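Local coordinates for replication initiator A family protein (PDB 4PT7) that probably initiates replication of staphylococcal multiresistance plasmids by assembling on the plasmid origin through a winged-helix type N-terminal domain, at residues D92-I96 against L108-P113. Numbering follows the deposited sequence.
Sequences DGLLI and LYLMKP
A helix end turns almost directly into a β strand: Gly93, at phi/psi 64/19, is the C-prime residue of a Schellman motif closing helix 79-91, its positive phi by itself favouring glycine, and two residues later Leu95 is already paired with 108-113. Leu94 (-93/-7) makes the turn into the extended Leu95 and Ile96, which run antiparallel to Leu108-Leu110. Leu95 faces Leu110 as a non-hydrogen-bonded pair (CA-CA 4.7 Å). Ile96 and Tyr109 form the hydrogen-bonded pair, with Ile96 N to Tyr109 O and Tyr109 N to Ile96 O both 2.8 Å. Beyond the strand end, Met111 N still donates to Leu94 O (2.9 Å). Two CA-H...O contacts, Leu95 CA to Tyr109 O (3.4 Å) and Leu108 CA to Ile96 O (3.3 Å), supplement these bonds. On one face Leu95 (t, p) brings CD1 to 4.1 Å from Leu108 CB, while Leu110 continues onto Tyr40 and Leu43 of helix 34-52. On the other, Ile96 CB meets Tyr109 CB at 3.8 Å, and Met111, m at all three chi angles, curls SD to 3.8 Å from Ile96 CG1. Leu94 (m, t) sets CD2 4.1 Å from Pro113 CB, both residues packing against Phe23 and Tyr40. The CA-to-CB bond of Lys112 leads away from 92-96, and its NZ forms a salt bridge with Glu10 of the second subunit. Hairpin 95-98/107-110, following directly on helices 68-74 and 79-91, has the position of the wing in a winged helix-turn-helix domain, consistent with this family's HTH assignment.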
loop_
_atom_site.group_PDB
_atom_site.type_symbol
_atom_site.label_atom_id
_atom_site.label_comp_id
_atom_site.label_asym_id
_atom_site.label_seq_id
_atom_site.Cartn_x
_atom_site.Cartn_y
_atom_site.Cartn_z
ATOM N N ASP B 92 1.641 -21.129 -3.019
ATOM C CA ASP B 92 0.573 -21.830 -3.717
ATOM C C ASP B 92 0.996 -22.303 -5.105
ATOM O O ASP B 92 0.168 -22.648 -5.942
ATOM C CB ASP B 92 -0.671 -20.936 -3.784
ATOM C CG ASP B 92 -1.526 -21.040 -2.527
ATOM O OD1 ASP B 92 -2.327 -20.123 -2.239
ATOM O OD2 ASP B 92 -1.406 -22.066 -1.831
ATOM N N GLY B 93 2.303 -22.331 -5.333
ATOM C CA GLY B 93 2.831 -22.778 -6.608
ATOM C C GLY B 93 2.453 -21.917 -7.795
ATOM O O GLY B 93 2.545 -22.362 -8.932
ATOM N N LEU B 94 2.042 -20.680 -7.548
ATOM C CA LEU B 94 1.659 -19.783 -8.639
ATOM C C LEU B 94 2.830 -18.929 -9.102
ATOM O O LEU B 94 2.733 -18.219 -10.111
ATOM C CB LEU B 94 0.503 -18.877 -8.205
ATOM C CG LEU B 94 -0.769 -19.634 -7.820
ATOM C CD1 LEU B 94 -1.812 -18.676 -7.248
ATOM C CD2 LEU B 94 -1.302 -20.352 -9.065
ATOM N N LEU B 95 3.943 -19.011 -8.378
ATOM C CA LEU B 95 5.117 -18.218 -8.709
ATOM C C LEU B 95 6.400 -18.937 -8.340
ATOM O O LEU B 95 6.512 -19.488 -7.244
ATOM C CB LEU B 95 5.065 -16.882 -7.959
ATOM C CG LEU B 95 6.201 -15.886 -8.203
ATOM C CD1 LEU B 95 6.101 -15.362 -9.620
ATOM C CD2 LEU B 95 6.107 -14.733 -7.211
ATOM N N ILE B 96 7.359 -18.938 -9.262
ATOM C CA ILE B 96 8.657 -19.558 -9.025
ATOM C C ILE B 96 9.670 -18.422 -8.988
ATOM O O ILE B 96 9.666 -17.548 -9.858
ATOM C CB ILE B 96 9.061 -20.530 -10.151
ATOM C CG1 ILE B 96 8.083 -21.705 -10.216
ATOM C CG2 ILE B 96 10.491 -21.028 -9.913
ATOM C CD1 ILE B 96 7.975 -22.492 -8.932
ATOM N N LEU B 108 11.715 -14.371 -11.986
ATOM C CA LEU B 108 10.382 -14.791 -11.556
ATOM C C LEU B 108 9.620 -15.474 -12.690
ATOM O O LEU B 108 9.542 -14.953 -13.811
ATOM C CB LEU B 108 9.556 -13.596 -11.056
ATOM C CG LEU B 108 9.748 -13.104 -9.616
ATOM C CD1 LEU B 108 11.185 -12.676 -9.412
ATOM C CD2 LEU B 108 8.804 -11.932 -9.337
ATOM N N TYR B 109 9.063 -16.642 -12.388
ATOM C CA TYR B 109 8.275 -17.398 -13.354
ATOM C C TYR B 109 6.847 -17.465 -12.845
ATOM O O TYR B 109 6.584 -18.073 -11.801
ATOM C CB TYR B 109 8.775 -18.840 -13.502
ATOM C CG TYR B 109 10.000 -19.015 -14.361
ATOM C CD1 TYR B 109 11.271 -19.038 -13.798
ATOM C CD2 TYR B 109 9.884 -19.190 -15.743
ATOM C CE1 TYR B 109 12.404 -19.230 -14.589
ATOM C CE2 TYR B 109 11.006 -19.381 -16.540
ATOM C CZ TYR B 109 12.262 -19.402 -15.958
ATOM O OH TYR B 109 13.379 -19.582 -16.740
ATOM N N LEU B 110 5.927 -16.836 -13.569
ATOM C CA LEU B 110 4.525 -16.887 -13.179
ATOM C C LEU B 110 4.082 -18.276 -13.634
ATOM O O LEU B 110 4.545 -18.757 -14.670
ATOM C CB LEU B 110 3.717 -15.831 -13.926
ATOM C CG LEU B 110 2.697 -15.013 -13.130
ATOM C CD1 LEU B 110 1.505 -14.702 -14.028
ATOM C CD2 LEU B 110 2.246 -15.761 -11.904
ATOM N N MET B 111 3.196 -18.910 -12.873
ATOM C CA MET B 111 2.711 -20.244 -13.201
ATOM C C MET B 111 1.188 -20.287 -13.330
ATOM O O MET B 111 0.474 -19.506 -12.706
ATOM C CB MET B 111 3.139 -21.224 -12.113
ATOM C CG MET B 111 4.617 -21.177 -11.782
ATOM S SD MET B 111 5.655 -21.670 -13.154
ATOM C CE MET B 111 5.420 -23.441 -13.060
ATOM N N LYS B 112 0.696 -21.213 -14.144
ATOM C CA LYS B 112 -0.739 -21.385 -14.337
ATOM C C LYS B 112 -1.293 -22.134 -13.134
ATOM O O LYS B 112 -0.605 -22.953 -12.530
ATOM C CB LYS B 112 -1.009 -22.153 -15.645
ATOM C CG LYS B 112 -0.657 -21.311 -16.880
ATOM C CD LYS B 112 -0.316 -22.138 -18.116
ATOM C CE LYS B 112 -1.508 -22.866 -18.690
ATOM N NZ LYS B 112 -1.110 -23.628 -19.915
ATOM N N PRO B 113 -2.541 -21.834 -12.745
ATOM C CA PRO B 113 -3.171 -22.490 -11.606
ATOM C C PRO B 113 -3.517 -23.946 -11.879
ATOM O O PRO B 113 -3.434 -24.421 -13.012
ATOM C CB PRO B 113 -4.411 -21.646 -11.372
ATOM C CG PRO B 113 -4.766 -21.194 -12.752
ATOM C CD PRO B 113 -3.420 -20.785 -13.288
#